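Local structure of uncharacterized protein (Bacillus thuringiensis serovar kurstaki, 4XE7) at residues K66-D69 with I70-L73; I167-M170 with L171-E174; A245-D249 with G250-K254; E301-Q305 with R306-P310; D383-Q387 with D388-L392. The protein is an actin-like protein of the ParM family that probably polymerises into nucleotide-dependent filaments of the bacterial cytoskeleton and helps to segregate plasmid DNA. All coordinates share one frame; numbering follows the deposited sequence.

Overall arrangement
All five contacts are local, each within one continuous run of chain, and together they sample the turns and ends of an actin-like fold. Contact 1 is a 3-10 turn at the surface, where acidic side chains look to partners beyond the turn. The remaining four are partly buried. Contact 2 closes a helix with a tyrosine ring over a carbonyl, whereas contact 4 lies within a helix and combines a salt bridge with widened turns. Contacts 3 and 5, their centres about 20 Å apart, reach the two outermost strands of the same five-stranded sheet; each pairs a beta turn with a CH-pi contact. Contacts 2 and 4 lie on opposite sides of the chain's centre.

Contact 1: residues K66-D69 with I70-L73; sequences KDED and IELL
Ile70 folds back over Asp67, setting its CG1 3.2 Å from Asp67 O. A chi1 of 62° places CG1 there, between the backbone N and the carbonyl carbon; Ile70 CD1, extended beyond it, lies 4.2 Å from Asp67 CB. The CG2 branch meets Asp69 OD1 at 3.6 Å. A chi1 of 59° turns that carboxylate back on its own backbone, but its bonds are made elsewhere: OD1 forms a salt bridge with Arg140, which also pairs with Asp67 OD1, and OD2 is hydrogen-bonded to Tyr184. Glu68 and Glu71 run side by side with their carboxylate planes nearly perpendicular and their OE2 atoms 4.7 Å apart, not in contact; OE2 of Glu71 lies 3.6 Å from CG of Glu68, while its OE1 bonds to Asn60. The 3-10 turn itself is held by Glu71 N to Glu68 O at 3.2 Å, the donor standing above the carbonyl plane, and by a weak, nearly straight bond from Ile70 N to Asp67 O; a water carries Glu68 O on to Leu72 N. The turn leads into strand 73-79, with Ile70 and Leu73 packing on Val136 of helix 123-140 and Ile70 touching Phe36 of strand 33-45.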
# COMPACT_ATOMS: atom_id res chain seq x y z
N LYS A 66 -10.11 8.57 7.11
CA LYS A 66 -8.72 8.81 7.54
C LYS A 66 -7.85 9.37 6.40
O LYS A 66 -8.25 9.33 5.23
CB LYS A 66 -8.11 7.50 8.10
CG LYS A 66 -6.59 7.56 8.37
CD LYS A 66 -6.05 6.61 9.42
CE LYS A 66 -4.70 7.13 9.93
NZ LYS A 66 -3.78 6.06 10.40
N ASP A 67 -6.68 9.91 6.76
CA ASP A 67 -5.71 10.44 5.80
C ASP A 67 -6.35 11.62 5.07
O ASP A 67 -6.21 11.77 3.87
CB ASP A 67 -5.23 9.37 4.80
CG ASP A 67 -4.49 8.22 5.47
OD1 ASP A 67 -3.77 8.45 6.47
OD2 ASP A 67 -4.60 7.07 4.98
N GLU A 68 -7.06 12.45 5.82
CA GLU A 68 -7.70 13.60 5.22
C GLU A 68 -6.63 14.57 4.77
O GLU A 68 -6.86 15.39 3.87
CB GLU A 68 -8.68 14.28 6.19
CG GLU A 68 -9.90 13.42 6.52
CD GLU A 68 -10.85 14.09 7.49
OE1 GLU A 68 -10.41 14.45 8.60
OE2 GLU A 68 -12.05 14.25 7.15
N ASP A 69 -5.44 14.48 5.36
CA ASP A 69 -4.42 15.47 5.05
C ASP A 69 -3.77 15.29 3.68
O ASP A 69 -2.98 16.13 3.27
CB ASP A 69 -3.35 15.51 6.15
CG ASP A 69 -2.65 14.17 6.35
OD1 ASP A 69 -3.04 13.16 5.73
OD2 ASP A 69 -1.71 14.13 7.17
N ILE A 70 -4.11 14.21 2.97
CA ILE A 70 -3.57 14.05 1.62
C ILE A 70 -4.64 14.21 0.55
O ILE A 70 -4.35 14.08 -0.64
CB ILE A 70 -2.89 12.70 1.43
CG1 ILE A 70 -3.90 11.57 1.62
CG2 ILE A 70 -1.71 12.57 2.39
CD1 ILE A 70 -3.41 10.24 1.15
N GLU A 71 -5.87 14.51 0.97
CA GLU A 71 -6.98 14.77 0.05
C GLU A 71 -6.75 16.05 -0.75
O GLU A 71 -7.18 16.18 -1.90
CB GLU A 71 -8.31 14.87 0.82
CG GLU A 71 -8.71 13.58 1.53
CD GLU A 71 -9.99 13.70 2.35
OE1 GLU A 71 -10.64 14.78 2.30
OE2 GLU A 71 -10.35 12.73 3.04
N LEU A 72 -6.06 17.00 -0.14
CA LEU A 72 -5.81 18.26 -0.81
C LEU A 72 -4.34 18.64 -0.71
O LEU A 72 -3.91 19.27 0.25
CB LEU A 72 -6.69 19.35 -0.20
CG LEU A 72 -7.10 20.52 -1.09
CD1 LEU A 72 -8.11 21.40 -0.33
CD2 LEU A 72 -5.91 21.35 -1.53
N LEU A 73 -3.57 18.25 -1.72
CA LEU A 73 -2.15 18.56 -1.74
C LEU A 73 -1.84 19.57 -2.84
O LEU A 73 -1.88 19.25 -4.03
CB LEU A 73 -1.31 17.29 -1.93
CG LEU A 73 -1.43 16.29 -0.78
CD1 LEU A 73 -0.80 14.98 -1.15
CD2 LEU A 73 -0.82 16.85 0.51
O HOH W 1 -6.15 17.61 2.91

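Contact 2: residues I167-M170 with L171-E174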
# COMPACT_ATOMS: atom_id res chain seq x y z
N ILE A 167 20.82 6.85 -7.68
CA ILE A 167 19.53 7.20 -7.11
C ILE A 167 19.75 8.08 -5.88
O ILE A 167 19.12 9.13 -5.73
CB ILE A 167 18.74 5.95 -6.70
CG1 ILE A 167 18.36 5.12 -7.93
CG2 ILE A 167 17.50 6.33 -5.88
CD1 ILE A 167 17.53 5.88 -8.95
N LEU A 168 20.65 7.64 -5.01
CA LEU A 168 20.90 8.37 -3.78
C LEU A 168 21.47 9.76 -4.05
O LEU A 168 21.15 10.70 -3.33
CB LEU A 168 21.84 7.57 -2.88
CG LEU A 168 21.28 6.27 -2.27
CD1 LEU A 168 22.35 5.56 -1.45
CD2 LEU A 168 20.04 6.54 -1.39
N GLU A 169 22.31 9.88 -5.08
CA GLU A 169 22.98 11.14 -5.42
C GLU A 169 22.00 12.18 -5.94
O GLU A 169 22.14 13.38 -5.70
CB GLU A 169 24.07 10.89 -6.48
CG GLU A 169 25.48 10.85 -5.93
CD GLU A 169 25.89 12.17 -5.30
OE1 GLU A 169 25.41 13.23 -5.77
OE2 GLU A 169 26.69 12.15 -4.34
N MET A 170 21.01 11.69 -6.69
CA MET A 170 19.88 12.49 -7.12
C MET A 170 19.18 13.11 -5.91
O MET A 170 18.78 14.28 -5.93
CB MET A 170 18.91 11.62 -7.92
CG MET A 170 17.70 12.33 -8.53
SD MET A 170 16.53 11.13 -9.25
CE MET A 170 16.22 11.90 -10.83
N LEU A 171 19.06 12.34 -4.83
CA LEU A 171 18.27 12.74 -3.65
C LEU A 171 19.02 13.54 -2.58
O LEU A 171 18.40 14.27 -1.81
CB LEU A 171 17.68 11.49 -2.99
CG LEU A 171 16.81 10.65 -3.90
CD1 LEU A 171 16.24 9.47 -3.12
CD2 LEU A 171 15.68 11.50 -4.45
N TYR A 172 20.34 13.40 -2.52
CA TYR A 172 21.12 14.09 -1.50
C TYR A 172 20.91 15.60 -1.60
O TYR A 172 20.73 16.13 -2.70
CB TYR A 172 22.61 13.78 -1.62
CG TYR A 172 22.98 12.35 -1.28
CD1 TYR A 172 22.25 11.63 -0.34
CD2 TYR A 172 24.07 11.74 -1.88
CE1 TYR A 172 22.59 10.32 -0.02
CE2 TYR A 172 24.42 10.44 -1.57
CZ TYR A 172 23.68 9.74 -0.64
OH TYR A 172 24.03 8.44 -0.34
N GLY A 173 20.91 16.27 -0.46
CA GLY A 173 20.78 17.71 -0.45
C GLY A 173 19.57 18.21 0.30
O GLY A 173 18.94 17.49 1.09
N GLU A 174 19.25 19.47 0.05
CA GLU A 174 18.21 20.16 0.77
C GLU A 174 17.00 20.32 -0.13
O GLU A 174 17.15 20.55 -1.33
CB GLU A 174 18.71 21.50 1.28
CG GLU A 174 17.84 22.13 2.35
CD GLU A 174 18.33 23.51 2.75
OE1 GLU A 174 17.60 24.49 2.47
OE2 GLU A 174 19.42 23.61 3.34
O HOH W 2 22.55 15.99 -4.80
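This is the C-terminal end of helix 164-171, where Tyr172 swings its ring back over the last turn before the chain enters strand 173-179. Leu168 O sits 3.1 Å above the ring plane, over its centre, and the same oxygen accepts a hydrogen bond from Tyr172 N at 2.9 Å, in the carbonyl plane. The residue thus meets one carbonyl twice, through its own N-H and through a face of its ring. A chi1 of -69° sets CG beside the backbone N and brings the ring back over Leu168 O, with Tyr172 OH at the leucine side chain, 3.5 Å from both CB and CD1 of Leu168. From the side, Glu169 bends at chi2 and brings OE2 to the ring edge, in plane, 3.6 Å from Tyr172 CD2; carboxylate and ring stand almost perpendicular. Leu171 N makes weak bonds to Ile167 O and Leu168 O, and Leu171 CG rests 3.3 Å from Ile167 O. A water donates to Glu169 O and Tyr172 O, linking the last turn of the helix to the departing chain. Leu171 and Leu168 pack on Phe150 of strand 145-154, and Tyr172 touches Ile193 of strand 188-200. The whole is a helix-to-strand junction, a carbonyl of the last helical turn covered by a tyrosine ring.

Contact 3: residues A245-D249 with G250-K254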
# COMPACT_ATOMS: atom_id res chain seq x y z
N ALA A 245 5.82 -15.00 -7.25
CA ALA A 245 7.23 -14.65 -7.34
C ALA A 245 8.09 -15.66 -6.60
O ALA A 245 7.73 -16.09 -5.50
CB ALA A 245 7.48 -13.23 -6.78
N PHE A 246 9.22 -16.04 -7.19
CA PHE A 246 10.14 -16.95 -6.51
C PHE A 246 11.51 -16.31 -6.38
O PHE A 246 12.11 -15.87 -7.37
CB PHE A 246 10.22 -18.27 -7.25
CG PHE A 246 11.18 -19.26 -6.64
CD1 PHE A 246 11.13 -19.55 -5.28
CD2 PHE A 246 12.10 -19.92 -7.43
CE1 PHE A 246 11.99 -20.47 -4.73
CE2 PHE A 246 12.97 -20.85 -6.88
CZ PHE A 246 12.91 -21.12 -5.53
N PHE A 247 12.00 -16.25 -5.15
CA PHE A 247 13.30 -15.64 -4.86
C PHE A 247 14.28 -16.68 -4.35
O PHE A 247 14.00 -17.40 -3.38
CB PHE A 247 13.15 -14.52 -3.83
CG PHE A 247 12.24 -13.40 -4.26
CD1 PHE A 247 12.75 -12.32 -4.99
CD2 PHE A 247 10.90 -13.40 -3.92
CE1 PHE A 247 11.91 -11.28 -5.38
CE2 PHE A 247 10.06 -12.36 -4.31
CZ PHE A 247 10.56 -11.30 -5.03
N GLU A 248 15.44 -16.75 -5.00
CA GLU A 248 16.47 -17.71 -4.67
C GLU A 248 17.78 -16.96 -4.55
O GLU A 248 18.13 -16.19 -5.44
CB GLU A 248 16.57 -18.79 -5.76
CG GLU A 248 16.90 -20.19 -5.27
CD GLU A 248 16.74 -21.24 -6.37
OE1 GLU A 248 16.38 -20.88 -7.52
OE2 GLU A 248 16.97 -22.43 -6.09
N ASP A 249 18.48 -17.15 -3.44
CA ASP A 249 19.75 -16.48 -3.21
C ASP A 249 19.61 -14.97 -3.35
O ASP A 249 20.47 -14.30 -3.92
CB ASP A 249 20.81 -17.01 -4.18
CG ASP A 249 21.12 -18.48 -3.96
OD1 ASP A 249 21.41 -18.86 -2.80
OD2 ASP A 249 21.06 -19.26 -4.94
N GLY A 250 18.49 -14.43 -2.86
CA GLY A 250 18.27 -13.00 -2.85
C GLY A 250 17.97 -12.37 -4.20
O GLY A 250 18.07 -11.15 -4.36
N GLU A 251 17.62 -13.19 -5.18
CA GLU A 251 17.26 -12.71 -6.51
C GLU A 251 15.94 -13.30 -6.98
O GLU A 251 15.64 -14.47 -6.71
CB GLU A 251 18.33 -13.06 -7.54
CG GLU A 251 19.67 -12.38 -7.39
CD GLU A 251 20.66 -12.83 -8.46
OE1 GLU A 251 20.32 -12.72 -9.66
OE2 GLU A 251 21.76 -13.31 -8.11
N LEU A 252 15.17 -12.50 -7.70
CA LEU A 252 13.97 -13.01 -8.36
C LEU A 252 14.33 -13.98 -9.49
O LEU A 252 15.13 -13.64 -10.34
CB LEU A 252 13.14 -11.85 -8.91
CG LEU A 252 11.93 -12.27 -9.74
CD1 LEU A 252 10.86 -12.82 -8.83
CD2 LEU A 252 11.41 -11.08 -10.55
N ASN A 253 13.75 -15.17 -9.48
CA ASN A 253 13.88 -16.12 -10.59
C ASN A 253 12.81 -15.83 -11.66
O ASN A 253 11.64 -16.17 -11.49
CB ASN A 253 13.74 -17.57 -10.07
CG ASN A 253 13.97 -18.62 -11.16
OD1 ASN A 253 13.63 -18.43 -12.33
ND2 ASN A 253 14.55 -19.75 -10.76
N LYS A 254 13.22 -15.21 -12.76
CA LYS A 254 12.26 -14.78 -13.78
C LYS A 254 11.61 -15.94 -14.52
O LYS A 254 10.44 -15.86 -14.92
CB LYS A 254 12.95 -13.86 -14.79
CG LYS A 254 13.45 -12.56 -14.19
CD LYS A 254 14.11 -11.68 -15.25
CE LYS A 254 14.55 -10.36 -14.64
NZ LYS A 254 13.58 -9.91 -13.59
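The chain reverses through a type I' beta turn from Glu248 to Glu251, with Asp249 and Gly250 both at positive phi, making a tight beta hairpin of strands 242-248 and 251-260. Glu248 and Glu251 form the hydrogen-bonded pair that closes it: Glu248 N gives to Glu251 O at 2.9 Å, and Glu251 N returns a bond to Glu248 O from well above that carbonyl's plane. One step further along, Phe247 and Leu252 are a non-hydrogen-bonded pair, their CA atoms 4.4 Å apart and their side chains on one face of the sheet. In Leu252, chi1 of 174° (CG trans to the backbone N) and chi2 of 73° together carry CD1 over a face of the Phe247 ring in a CH-pi contact 4.2 Å from the centroid, displaced toward the rim; its CB meets Phe247 CE1 at 3.8 Å. The same CD1 reaches Ala245 CB at 4.0 Å, so a single methyl spans two residues of the opposing strand. Asn253 crosses Phe246, its CB 3.9 Å from CD2 of the ring, while its OD1 is taken by Leu256 N. The Phe246 ring goes on to Phe358 and Thr362 of helix 337-362. The hairpin lies at an edge of the five-stranded sheet, and here Asn253 N points almost straight at Phe246 O, at 2.8 Å with an N-H...O angle of 174°.

Contact 4: residues E301-Q305 with R306-P310; sequences EDFIQ and RLVMP
Asp302 and Arg306, one helical turn apart, form a salt bridge between OD2 and NH1. The modelled distance from OD2 of Asp302 to NH1 of Arg306, 2.4 Å, is implausibly short, so the exact geometry is doubtful; as built, the carboxylate comes in at the edge of the guanidinium, near its plane, with the two planes 30° apart. Arg306 bends at chi3 (66°) to turn its head back toward Asp302, and on the way Arg306 CD passes 3.1 Å from Asp302 OD1. OD2 has a second partner in the N-H of Lys298, so the aspartate also holds the chain just before the helix. Alongside, Arg306 N bonds to Asp302 O at 2.9 Å in an ordinary alpha turn.

The next turns are wider. Phe303 O accepts from both Leu307 N and Val308 N, the latter nearly in line with the C=O bond, and Ile304 O takes Met309 N at 2.9 Å; the bonds from Val308 N and Met309 N, i to i+5, are pi-type. Pro310, lacking an N-H, breaks the bonding there, and the helix kinks. On the buried side, the Phe303 ring meets Leu307 CD2 at CE1 and Val308 CG2 at CE2, each at 3.5 Å. Ile304 CG2 is touched by Met309 CE at 3.6 Å, the methionine doubling back through bends at chi2 and chi3.

Helix 300-317 thereby lies against two others: Phe303 and Ile304 pack on Ile268 of helix 265-279, whereas on helix 337-362 Leu307 touches Val340 and Val308 touches Met344.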
# COMPACT_ATOMS: atom_id res chain seq x y z
N GLU A 301 -15.22 -2.92 -3.41
CA GLU A 301 -14.41 -2.35 -2.34
C GLU A 301 -15.31 -2.02 -1.15
O GLU A 301 -14.94 -2.22 0.00
CB GLU A 301 -13.65 -1.11 -2.83
CG GLU A 301 -12.57 -1.39 -3.89
CD GLU A 301 -13.11 -1.89 -5.23
OE1 GLU A 301 -14.20 -1.45 -5.67
OE2 GLU A 301 -12.44 -2.74 -5.84
N ASP A 302 -16.48 -1.49 -1.45
CA ASP A 302 -17.53 -1.26 -0.46
C ASP A 302 -17.91 -2.55 0.32
O ASP A 302 -17.99 -2.59 1.56
CB ASP A 302 -18.74 -0.68 -1.18
CG ASP A 302 -19.74 -0.06 -0.26
OD1 ASP A 302 -19.30 0.58 0.72
OD2 ASP A 302 -20.96 -0.22 -0.51
N PHE A 303 -18.14 -3.61 -0.43
CA PHE A 303 -18.42 -4.92 0.15
C PHE A 303 -17.23 -5.43 1.00
O PHE A 303 -17.42 -5.92 2.11
CB PHE A 303 -18.79 -5.89 -0.98
CG PHE A 303 -18.67 -7.34 -0.61
CD1 PHE A 303 -19.74 -8.02 -0.05
CD2 PHE A 303 -17.49 -8.04 -0.86
CE1 PHE A 303 -19.63 -9.37 0.27
CE2 PHE A 303 -17.38 -9.39 -0.55
CZ PHE A 303 -18.45 -10.05 0.02
N ILE A 304 -15.99 -5.29 0.50
CA ILE A 304 -14.83 -5.68 1.30
C ILE A 304 -14.74 -4.86 2.60
O ILE A 304 -14.62 -5.42 3.69
CB ILE A 304 -13.51 -5.55 0.50
CG1 ILE A 304 -13.46 -6.56 -0.65
CG2 ILE A 304 -12.29 -5.78 1.41
CD1 ILE A 304 -13.24 -7.98 -0.19
N GLN A 305 -14.79 -3.53 2.48
CA GLN A 305 -14.56 -2.68 3.65
C GLN A 305 -15.67 -2.78 4.69
O GLN A 305 -15.38 -2.84 5.89
CB GLN A 305 -14.38 -1.22 3.23
CG GLN A 305 -13.16 -0.95 2.35
CD GLN A 305 -11.86 -1.54 2.91
OE1 GLN A 305 -11.17 -2.31 2.24
NE2 GLN A 305 -11.53 -1.17 4.15
N ARG A 306 -16.93 -2.78 4.25
CA ARG A 306 -18.06 -2.75 5.20
C ARG A 306 -18.46 -4.12 5.75
O ARG A 306 -18.72 -4.27 6.95
CB ARG A 306 -19.28 -2.09 4.56
CG ARG A 306 -19.30 -0.58 4.66
CD ARG A 306 -20.19 0.02 3.60
NE ARG A 306 -21.58 -0.34 3.82
CZ ARG A 306 -22.42 -0.71 2.87
NH1 ARG A 306 -22.02 -0.76 1.61
NH2 ARG A 306 -23.67 -1.01 3.17
N LEU A 307 -18.55 -5.12 4.87
CA LEU A 307 -19.03 -6.43 5.28
C LEU A 307 -17.91 -7.39 5.69
O LEU A 307 -17.96 -7.97 6.79
CB LEU A 307 -19.85 -7.09 4.16
CG LEU A 307 -20.52 -8.43 4.52
CD1 LEU A 307 -21.50 -8.25 5.68
CD2 LEU A 307 -21.24 -9.05 3.33
N VAL A 308 -16.90 -7.56 4.83
CA VAL A 308 -15.93 -8.64 5.03
C VAL A 308 -14.87 -8.35 6.09
O VAL A 308 -14.63 -9.18 6.97
CB VAL A 308 -15.21 -8.97 3.71
CG1 VAL A 308 -13.95 -9.84 3.95
CG2 VAL A 308 -16.18 -9.64 2.73
N MET A 309 -14.24 -7.17 6.01
CA MET A 309 -13.06 -6.86 6.82
C MET A 309 -13.31 -6.93 8.33
O MET A 309 -12.47 -7.47 9.04
CB MET A 309 -12.49 -5.48 6.47
CG MET A 309 -11.46 -5.48 5.34
SD MET A 309 -10.19 -6.78 5.50
CE MET A 309 -10.50 -7.65 3.98
N PRO A 310 -14.44 -6.38 8.84
CA PRO A 310 -14.64 -6.50 10.29
C PRO A 310 -14.66 -7.95 10.77
O PRO A 310 -14.06 -8.26 11.80
CB PRO A 310 -16.01 -5.84 10.51
CG PRO A 310 -16.09 -4.81 9.41
CD PRO A 310 -15.46 -5.50 8.22

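Contact 5: residues D383-Q387 with D388-L392; sequences DLKEQ and DGFIL
With chi1 at -175°, Phe390 points its ring away from its own backbone N and back against Leu384, and chi2 of -90° turns one face to it. The backbone of Leu384 presents CB over that face almost along the ring normal: a CH-pi contact in which Leu384 CB is 3.5 Å from the centroid of the Phe390 ring and only 9° off the normal. The leucine's chi1, with CG beside the backbone N, governs the rest of the side chain, and Leu384 CD1 sits by the rim, 3.7 Å from Phe390 CE2 and CZ. Phe390 CB meanwhile lies 3.4 Å from Leu384 O, a carbonyl already bonded to Gln387 N.

The chain returns through a type II beta turn from Gln387 to Phe390, closed by Phe390 N to Gln387 O at 3.2 Å with the donor lifted out of the carbonyl plane. Gly389 occupies its third position at a positive phi, where a side chain would collide with the preceding carbonyl. Asp388 OD1 accepts from a water at 2.6 Å, which also gives a weak bond to Gln387 OE1. A second water lies 2.7 Å from both Lys385 O and Phe390 O, though it cannot serve every acceptor around it at once. Lys385 crosses Leu392 at about a right angle, its CG 4.2 Å from Leu392 CB.

Strand 390-391 runs parallel to strand 366-370 at an edge of the five-stranded sheet, with Ile391 bonded through its backbone to Asn367 and Val369. Phe390 also touches Val369, while it and Gln387 reach Trp359 of helix 337-362.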
# COMPACT_ATOMS: atom_id res chain seq x y z
N ASP A 383 -6.06 -22.83 6.57
CA ASP A 383 -5.84 -24.28 6.59
C ASP A 383 -4.46 -24.69 6.05
O ASP A 383 -3.88 -25.69 6.49
CB ASP A 383 -6.91 -25.02 5.77
CG ASP A 383 -8.27 -25.04 6.44
OD1 ASP A 383 -8.38 -24.63 7.62
OD2 ASP A 383 -9.23 -25.47 5.78
N LEU A 384 -3.93 -23.94 5.09
CA LEU A 384 -2.64 -24.32 4.50
C LEU A 384 -1.49 -24.14 5.49
O LEU A 384 -0.39 -24.65 5.27
CB LEU A 384 -2.35 -23.51 3.25
CG LEU A 384 -3.32 -23.80 2.11
CD1 LEU A 384 -3.07 -22.80 0.99
CD2 LEU A 384 -3.12 -25.21 1.61
N LYS A 385 -1.75 -23.43 6.58
CA LYS A 385 -0.73 -23.28 7.62
C LYS A 385 -0.29 -24.62 8.20
O LYS A 385 0.76 -24.71 8.83
CB LYS A 385 -1.24 -22.38 8.76
CG LYS A 385 -1.33 -20.92 8.40
CD LYS A 385 -1.05 -20.03 9.60
CE LYS A 385 -2.31 -19.64 10.30
NZ LYS A 385 -2.01 -18.64 11.38
N GLU A 386 -1.09 -25.67 7.98
CA GLU A 386 -0.70 -27.00 8.41
C GLU A 386 0.47 -27.53 7.59
O GLU A 386 1.22 -28.39 8.05
CB GLU A 386 -1.88 -27.97 8.32
CG GLU A 386 -2.73 -28.02 9.58
CD GLU A 386 -1.95 -28.51 10.79
OE1 GLU A 386 -1.31 -27.68 11.48
OE2 GLU A 386 -1.98 -29.73 11.06
N GLN A 387 0.62 -27.03 6.37
CA GLN A 387 1.78 -27.37 5.56
C GLN A 387 3.02 -26.70 6.16
O GLN A 387 3.02 -25.49 6.37
CB GLN A 387 1.58 -26.90 4.11
CG GLN A 387 0.27 -27.36 3.48
CD GLN A 387 0.19 -28.86 3.39
OE1 GLN A 387 1.21 -29.54 3.25
NE2 GLN A 387 -1.03 -29.40 3.49
N ASP A 388 4.07 -27.46 6.46
CA ASP A 388 5.25 -26.81 7.02
C ASP A 388 5.97 -26.01 5.92
O ASP A 388 6.18 -26.49 4.80
CB ASP A 388 6.19 -27.82 7.69
CG ASP A 388 6.79 -28.79 6.71
OD1 ASP A 388 6.02 -29.35 5.90
OD2 ASP A 388 8.02 -29.00 6.76
N GLY A 389 6.33 -24.77 6.23
CA GLY A 389 6.92 -23.91 5.24
C GLY A 389 5.92 -22.92 4.65
O GLY A 389 6.33 -21.96 3.99
N PHE A 390 4.62 -23.15 4.88
CA PHE A 390 3.59 -22.22 4.41
C PHE A 390 3.36 -21.09 5.40
O PHE A 390 3.10 -21.32 6.59
CB PHE A 390 2.26 -22.93 4.15
CG PHE A 390 1.20 -22.03 3.56
CD1 PHE A 390 0.33 -21.31 4.38
CD2 PHE A 390 1.08 -21.91 2.18
CE1 PHE A 390 -0.64 -20.47 3.83
CE2 PHE A 390 0.11 -21.07 1.62
CZ PHE A 390 -0.75 -20.35 2.45
N ILE A 391 3.45 -19.87 4.91
CA ILE A 391 3.36 -18.70 5.78
C ILE A 391 2.20 -17.80 5.40
O ILE A 391 2.13 -17.28 4.29
CB ILE A 391 4.66 -17.87 5.73
CG1 ILE A 391 5.88 -18.74 6.07
CG2 ILE A 391 4.55 -16.68 6.66
CD1 ILE A 391 5.76 -19.45 7.39
N LEU A 392 1.28 -17.63 6.34
CA LEU A 392 0.22 -16.63 6.21
C LEU A 392 0.55 -15.61 7.29
O LEU A 392 0.33 -15.88 8.46
CB LEU A 392 -1.16 -17.25 6.40
CG LEU A 392 -2.40 -16.57 5.81
CD1 LEU A 392 -3.62 -17.46 5.96
CD2 LEU A 392 -2.63 -15.22 6.47
O HOH W 3 2.97 -23.17 8.54
O HOH W 4 3.77 -30.52 5.21